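Local atomic coordinates of lipopolysaccharide biosynthesis protein wbpB (Thermus thermophilus HB27, PDB entry 3OA0), a protein that binds NAD and a UDP-linked sugar acid, and is probably an NAD-dependent oxidoreductase of the Gfo/Idh/MocA family acting in lipopolysaccharide biosynthesis. Residues A[91-96]-A[120-125]; A[98-103]-A[127-132]. One frame throughout, in Å; residues are numbered along the deposited sequence. Where two conformers were deposited one is given.

Contact 1: residues A[91-96]-A[120-125]; sequences MALRLG and ARTGRR
Leu-93 and Arg-124 carry the apolar half of this contact, their side chains running past each other in opposite senses. The leucine holds CG anti to its carbonyl carbon (chi1 -58°), which brings the methyl CD2 up to Arg-124 CB at 3.6 Å. The same methyl lies 4.1 Å from Arg-125 O.

Beyond its CB the arginine is bent at chi2 (74°) and again at chi3, and this folding brings the guanidinium beside the glycine that ends the helix, with Gly-96 O over one face. The oxygen stands 3.0 Å above the guanidinium plane, close to its centre, and CZ of Arg-124 is 3.1 Å from Gly-96 O. Because the carbonyl meets the face and not the N-H groups, neither NE nor NH1 makes a hydrogen bond to it; the attraction is probably electrostatic.

Gly-96 gets there through its positive phi: it is the C-prime residue of a Schellman motif, with Gly-96 N bonded to Leu-93 O at 3.0 Å and the next amide reaching back to Ala-92 O. Leu-93 O also takes a weak, long bond from Thr-122 OG1, at 3.3 Å. The threonine is modelled away from a staggered position and with CG2 too close to Arg-124, so its rotation, and with it this weak bond, is doubtful. Gly-123, again with positive phi, turns the chain out of the second helix and on to Arg-124.

Two helix C-termini of the Rossmann domain thus meet at the surface, those of helices 85-94 and 109-122. Leu-93 also packs on Leu-115 and Leu-118 of the latter, Arg-124 touches Asn-98 of strand 98-101, Met-91 and Leu-95 face helix 56-68, and Arg-94 forms a salt bridge with Glu-64 of the second subunit.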
loop_
_atom_site.group_PDB
_atom_site.type_symbol
_atom_site.label_atom_id
_atom_site.label_comp_id
_atom_site.label_asym_id
_atom_site.label_seq_id
_atom_site.Cartn_x
_atom_site.Cartn_y
_atom_site.Cartn_z
ATOM N N MET A 91 -21.555 -5.717 0.583
ATOM C CA MET A 91 -21.046 -6.616 1.625
ATOM C C MET A 91 -21.990 -6.610 2.831
ATOM O O MET A 91 -22.367 -7.665 3.347
ATOM C CB MET A 91 -19.609 -6.229 2.058
ATOM C CG MET A 91 -19.043 -6.974 3.298
ATOM S SD MET A 91 -17.257 -6.644 3.579
ATOM C CE MET A 91 -16.652 -7.231 2.006
ATOM N N ALA A 92 -22.373 -5.435 3.314
ATOM C CA ALA A 92 -23.281 -5.437 4.457
ATOM C C ALA A 92 -24.528 -6.295 4.223
ATOM O O ALA A 92 -24.967 -6.972 5.161
ATOM C CB ALA A 92 -23.710 -4.054 4.819
ATOM N N LEU A 93 -25.077 -6.263 3.007
ATOM C CA LEU A 93 -26.379 -6.895 2.737
ATOM C C LEU A 93 -26.210 -8.411 2.567
ATOM O O LEU A 93 -27.067 -9.171 3.011
ATOM C CB LEU A 93 -27.096 -6.313 1.491
ATOM C CG LEU A 93 -27.391 -4.801 1.465
ATOM C CD1 LEU A 93 -28.069 -4.366 0.186
ATOM C CD2 LEU A 93 -28.199 -4.302 2.658
ATOM N N ARG A 94 -25.184 -8.830 1.828
ATOM C CA ARG A 94 -24.877 -10.244 1.695
ATOM C C ARG A 94 -24.507 -10.903 3.027
ATOM O O ARG A 94 -24.611 -12.118 3.108
ATOM C CB ARG A 94 -23.812 -10.557 0.627
ATOM C CG ARG A 94 -22.373 -10.430 1.089
ATOM C CD ARG A 94 -21.476 -11.024 0.030
ATOM N NE ARG A 94 -21.622 -10.256 -1.201
ATOM C CZ ARG A 94 -20.834 -9.234 -1.505
ATOM N NH1 ARG A 94 -21.030 -8.576 -2.647
ATOM N NH2 ARG A 94 -19.827 -8.925 -0.675
ATOM N N LEU A 95 -24.176 -10.119 4.051
ATOM C CA LEU A 95 -23.846 -10.623 5.383
ATOM C C LEU A 95 -25.078 -10.612 6.284
ATOM O O LEU A 95 -24.961 -10.840 7.496
ATOM C CB LEU A 95 -22.779 -9.758 6.055
ATOM C CG LEU A 95 -21.308 -10.020 5.659
ATOM C CD1 LEU A 95 -20.477 -8.933 6.309
ATOM C CD2 LEU A 95 -20.794 -11.388 6.113
ATOM N N GLY A 96 -26.230 -10.299 5.686
ATOM C CA GLY A 96 -27.458 -10.158 6.437
ATOM C C GLY A 96 -27.402 -8.998 7.379
ATOM O O GLY A 96 -27.924 -9.047 8.487
ATOM N N ALA A 120 -34.593 -5.669 -1.426
ATOM C CA ALA A 120 -35.778 -6.507 -1.569
ATOM C C ALA A 120 -35.326 -7.933 -1.243
ATOM O O ALA A 120 -35.740 -8.517 -0.236
ATOM C CB ALA A 120 -36.336 -6.423 -2.999
ATOM N N ARG A 121 -34.462 -8.476 -2.098
ATOM C CA ARG A 121 -34.118 -9.896 -2.030
ATOM C C ARG A 121 -33.352 -10.331 -0.784
ATOM O O ARG A 121 -33.093 -11.517 -0.616
ATOM C CB ARG A 121 -33.311 -10.304 -3.250
ATOM C CG ARG A 121 -31.864 -10.464 -2.909
ATOM C CD ARG A 121 -30.978 -10.628 -4.139
ATOM N NE ARG A 121 -30.661 -12.033 -4.383
ATOM C CZ ARG A 121 -31.194 -12.758 -5.362
ATOM N NH1 ARG A 121 -30.855 -14.039 -5.502
ATOM N NH2 ARG A 121 -32.049 -12.193 -6.215
ATOM N N THR A 122 -33.035 -9.403 0.111
ATOM C CA THR A 122 -32.100 -9.639 1.184
ATOM C C THR A 122 -32.817 -9.310 2.478
ATOM O O THR A 122 -32.382 -9.636 3.605
ATOM C CB THR A 122 -30.956 -8.604 1.048
ATOM O OG1 THR A 122 -29.683 -9.245 1.072
ATOM C CG2 THR A 122 -31.033 -7.489 2.081
ATOM N N GLY A 123 -33.912 -8.578 2.331
ATOM C CA GLY A 123 -34.609 -8.153 3.542
ATOM C C GLY A 123 -33.853 -7.211 4.456
ATOM O O GLY A 123 -34.167 -7.062 5.629
ATOM N N ARG A 124 -32.867 -6.513 3.910
ATOM C CA ARG A 124 -32.086 -5.567 4.681
ATOM C C ARG A 124 -32.179 -4.166 4.057
ATOM O O ARG A 124 -32.610 -4.040 2.917
ATOM C CB ARG A 124 -30.628 -6.033 4.651
ATOM C CG ARG A 124 -30.193 -6.453 6.032
ATOM C CD ARG A 124 -30.807 -7.768 6.367
ATOM N NE ARG A 124 -31.035 -7.809 7.807
ATOM C CZ ARG A 124 -31.055 -8.937 8.506
ATOM N NH1 ARG A 124 -30.824 -10.099 7.894
ATOM N NH2 ARG A 124 -31.280 -8.884 9.806
ATOM N N ARG A 125 -31.776 -3.143 4.798
ATOM C CA ARG A 125 -31.970 -1.735 4.375
ATOM C C ARG A 125 -30.629 -0.970 4.311
ATOM O O ARG A 125 -29.685 -1.292 5.043
ATOM C CB ARG A 125 -32.897 -1.043 5.382
ATOM C CG ARG A 125 -34.376 -1.531 5.316
ATOM C CD ARG A 125 -34.974 -1.352 3.917
ATOM N NE ARG A 125 -34.877 0.027 3.398
ATOM C CZ ARG A 125 -35.431 1.107 3.956
ATOM N NH1 ARG A 125 -35.278 2.313 3.411
ATOM N NH2 ARG A 125 -36.164 1.008 5.065
#

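Contact 2: residues A[98-103]-A[127-132]; sequences NALSEK and YTVLQL. With NAD (nicotinamide-adenine-dinucleotide), chain E.
Leu-100 and Tyr-127 are paired on one face of the sheet, their side chains crossing at about a right angle. With CG anti to the backbone N (chi1 178°), Leu-100 sends CD1 over its neighbour strand to meet Tyr-127 CB at 3.8 Å, and the same methyl lies 4.0 Å from Val-129 CG2, again with the side chains crossed. The side chains of Ser-101 and Thr-128 point to the other face. Between the strands, Ser-101 O is gripped twice, by Thr-128 OG1 at 3.1 Å and by Val-129 N at 3.0 Å, the two donors coming from opposite faces of the carbonyl plane.

Parallel strands 98-101 and 126-128, joined through helix 109-122, form the last beta-alpha-beta unit of the Rossmann sheet; Tyr-127 N to Ala-99 O and a nearly straight bond (176°) from Ser-101 N to Tyr-127 O hold them in register.

Farther along, Glu-102 lays CB and CG along the nicotinamide ribose of NAD, near O4D, with OE1 3.4 Å from NAD C2N; its OE2 is taken by His-19 and His-266. Lys-103 CG packs 3.6 Å from Val-129 O, a buried carbonyl with no hydrogen-bond partner in the model. Lys-103 NZ reaches the bound UDP-sugar acid and, weakly, NAD O2D, which donates to Lys-103 O at 2.9 Å.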
loop_
_atom_site.group_PDB
_atom_site.type_symbol
_atom_site.label_atom_id
_atom_site.label_comp_id
_atom_site.label_asym_id
_atom_site.label_seq_id
_atom_site.Cartn_x
_atom_site.Cartn_y
_atom_site.Cartn_z
ATOM N N ASN A 98 -27.763 -4.465 7.890
ATOM C CA ASN A 98 -28.150 -3.166 7.281
ATOM C C ASN A 98 -26.857 -2.336 7.153
ATOM O O ASN A 98 -25.864 -2.605 7.849
ATOM C CB ASN A 98 -29.130 -2.375 8.150
ATOM C CG ASN A 98 -30.530 -3.046 8.240
ATOM O OD1 ASN A 98 -31.012 -3.756 7.337
ATOM N ND2 ASN A 98 -31.137 -2.854 9.370
ATOM N N ALA A 99 -26.873 -1.338 6.278
ATOM C CA ALA A 99 -25.698 -0.489 6.080
ATOM C C ALA A 99 -25.965 0.936 6.546
ATOM O O ALA A 99 -27.077 1.481 6.433
ATOM C CB ALA A 99 -25.263 -0.577 4.605
ATOM N N LEU A 100 -24.971 1.548 7.173
ATOM C CA LEU A 100 -25.068 2.966 7.511
ATOM C C LEU A 100 -23.829 3.686 6.985
ATOM O O LEU A 100 -22.809 3.688 7.708
ATOM C CB LEU A 100 -25.138 3.191 9.013
ATOM C CG LEU A 100 -25.200 4.634 9.456
ATOM C CD1 LEU A 100 -26.217 5.354 8.533
ATOM C CD2 LEU A 100 -25.643 4.684 10.907
ATOM N N SER A 101 -23.935 4.217 5.759
ATOM C CA SER A 101 -22.800 4.671 4.945
ATOM C C SER A 101 -22.604 6.168 4.970
ATOM O O SER A 101 -23.590 6.939 4.969
ATOM C CB SER A 101 -22.983 4.214 3.507
ATOM O OG SER A 101 -21.937 4.637 2.637
ATOM N N GLU A 102 -21.346 6.603 5.042
ATOM C CA GLU A 102 -21.097 8.031 4.914
ATOM C C GLU A 102 -21.629 8.520 3.565
ATOM O O GLU A 102 -21.869 7.748 2.648
ATOM C CB GLU A 102 -19.603 8.354 5.095
ATOM C CG GLU A 102 -19.255 8.451 6.568
ATOM C CD GLU A 102 -19.800 9.735 7.158
ATOM O OE1 GLU A 102 -20.245 10.590 6.365
ATOM O OE2 GLU A 102 -19.733 9.940 8.384
ATOM N N LYS A 103 -21.864 9.807 3.433
ATOM C CA LYS A 103 -22.196 10.336 2.120
ATOM C C LYS A 103 -20.932 10.469 1.259
ATOM O O LYS A 103 -19.831 10.439 1.804
ATOM C CB LYS A 103 -22.796 11.712 2.322
ATOM C CG LYS A 103 -22.065 12.561 3.346
ATOM C CD LYS A 103 -21.179 13.640 2.713
ATOM C CE LYS A 103 -19.812 13.062 2.355
ATOM N NZ LYS A 103 -18.857 13.929 1.592
ATOM N N TYR A 127 -28.911 2.820 4.738
ATOM C CA TYR A 127 -29.117 4.148 5.282
ATOM C C TYR A 127 -27.866 4.978 5.025
ATOM O O TYR A 127 -26.804 4.424 4.668
ATOM C CB TYR A 127 -29.408 4.119 6.784
ATOM C CG TYR A 127 -30.690 3.390 7.038
ATOM C CD1 TYR A 127 -31.907 3.930 6.612
ATOM C CD2 TYR A 127 -30.688 2.128 7.625
ATOM C CE1 TYR A 127 -33.100 3.244 6.804
ATOM C CE2 TYR A 127 -31.868 1.429 7.825
ATOM C CZ TYR A 127 -33.054 1.992 7.406
ATOM O OH TYR A 127 -34.210 1.287 7.583
ATOM N N THR A 128 -27.975 6.284 5.209
ATOM C CA THR A 128 -26.813 7.134 4.926
ATOM C C THR A 128 -26.771 8.232 5.963
ATOM O O THR A 128 -27.812 8.485 6.576
ATOM C CB THR A 128 -26.772 7.587 3.444
ATOM O OG1 THR A 128 -25.602 8.378 3.158
ATOM C CG2 THR A 128 -28.039 8.331 3.069
ATOM N N VAL A 129 -25.588 8.782 6.236
ATOM C CA VAL A 129 -25.382 9.860 7.207
ATOM C C VAL A 129 -25.528 11.190 6.444
ATOM O O VAL A 129 -24.705 11.555 5.602
ATOM C CB VAL A 129 -23.970 9.811 7.855
ATOM C CG1 VAL A 129 -23.795 10.899 8.958
ATOM C CG2 VAL A 129 -23.703 8.422 8.458
ATOM N N LEU A 130 -26.626 11.893 6.692
ATOM C CA LEU A 130 -26.806 13.189 6.053
ATOM C C LEU A 130 -27.060 14.077 7.234
ATOM O O LEU A 130 -28.224 14.272 7.577
ATOM C CB LEU A 130 -28.105 13.173 5.251
ATOM C CG LEU A 130 -27.964 12.310 4.009
ATOM C CD1 LEU A 130 -29.348 12.020 3.436
ATOM C CD2 LEU A 130 -27.005 12.990 3.030
ATOM N N GLN A 131 -26.024 14.571 7.892
ATOM C CA GLN A 131 -26.265 15.251 9.159
ATOM C C GLN A 131 -26.855 16.667 9.044
ATOM O O GLN A 131 -27.415 17.176 10.016
ATOM C CB GLN A 131 -25.031 15.242 10.066
ATOM C CG GLN A 131 -23.919 16.173 9.634
ATOM C CD GLN A 131 -22.882 15.496 8.737
ATOM O OE1 GLN A 131 -23.175 14.622 7.898
ATOM N NE2 GLN A 131 -21.635 15.924 8.912
ATOM N N LEU A 132 -26.775 17.301 7.879
ATOM C CA LEU A 132 -27.371 18.635 7.735
ATOM C C LEU A 132 -28.874 18.525 7.945
ATOM O O LEU A 132 -29.518 19.446 8.433
ATOM C CB LEU A 132 -27.032 19.254 6.382
ATOM C CG LEU A 132 -25.609 19.771 6.172
ATOM C CD1 LEU A 132 -25.469 20.436 4.798
ATOM C CD2 LEU A 132 -25.165 20.755 7.236
HETATM P PA NAD E . -9.991 9.430 5.196
HETATM O O1A NAD E . -9.403 10.233 6.296
HETATM O O2A NAD E . -8.943 9.282 4.084
HETATM O O5B NAD E . -10.294 8.048 5.968
HETATM C C5B NAD E . -10.246 7.009 5.000
HETATM C C4B NAD E . -10.022 5.655 5.657
HETATM O O4B NAD E . -10.686 4.634 4.913
HETATM C C3B NAD E . -8.498 5.499 5.535
HETATM O O3B NAD E . -8.160 5.091 6.838
HETATM C C2B NAD E . -8.310 4.302 4.557
HETATM O O2B NAD E . -7.218 3.534 5.052
HETATM C C1B NAD E . -9.681 3.602 4.752
HETATM N N9A NAD E . -9.911 2.617 3.687
HETATM C C8A NAD E . -9.396 2.557 2.409
HETATM N N7A NAD E . -9.800 1.467 1.827
HETATM C C5A NAD E . -10.588 0.772 2.703
HETATM C C6A NAD E . -11.271 -0.448 2.659
HETATM N N6A NAD E . -11.225 -1.249 1.510
HETATM N N1A NAD E . -11.947 -0.762 3.755
HETATM C C2A NAD E . -11.981 -0.078 4.895
HETATM N N3A NAD E . -11.323 1.056 4.966
HETATM C C4A NAD E . -10.652 1.489 3.906
HETATM O O3 NAD E . -11.299 10.165 4.650
HETATM P PN NAD E . -12.524 10.434 5.613
HETATM O O1N NAD E . -12.609 11.947 5.676
HETATM O O2N NAD E . -12.683 9.997 7.066
HETATM O O5D NAD E . -13.844 10.305 4.693
HETATM C C5D NAD E . -14.471 9.082 4.939
HETATM C C4D NAD E . -15.914 9.109 4.435
HETATM O O4D NAD E . -16.537 10.076 5.302
HETATM C C3D NAD E . -15.986 9.740 3.013
HETATM O O3D NAD E . -17.079 9.079 2.375
HETATM C C2D NAD E . -16.309 11.224 3.215
HETATM O O2D NAD E . -17.253 11.635 2.219
HETATM C C1D NAD E . -17.020 11.221 4.588
HETATM N N1N NAD E . -16.839 12.426 5.409
HETATM C C2N NAD E . -17.905 12.978 5.992
HETATM C C3N NAD E . -17.765 14.130 6.785
HETATM C C7N NAD E . -18.931 14.768 7.456
HETATM O O7N NAD E . -18.793 15.846 7.995
HETATM N N7N NAD E . -20.134 14.147 7.502
HETATM C C4N NAD E . -16.498 14.714 6.937
HETATM C C5N NAD E . -15.433 14.093 6.291
HETATM C C6N NAD E . -15.628 12.954 5.539
#

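Both contacts belong to the same stretch of the Rossmann domain, and their segments alternate along the chain: helix 85-94 runs into strand 98-101, and helix 109-122 into strand 126-128. Their centres are 16 Å apart, yet they touch directly. Arg-125 N is hydrogen-bonded to Asn-98 OD1 at 2.7 Å and Ala-99 N to Arg-125 O at 3.1 Å, and Ala-92 CB packs on Ala-99 CB at 3.8 Å. Contact 1 lies at the surface, near the starts of these strands, with the side chain of Leu-93 about 10 Å from that of the NAD-binding Gln-88. Contact 2 is buried and delivers Glu-102 and Lys-103 to the cofactor at the far ends.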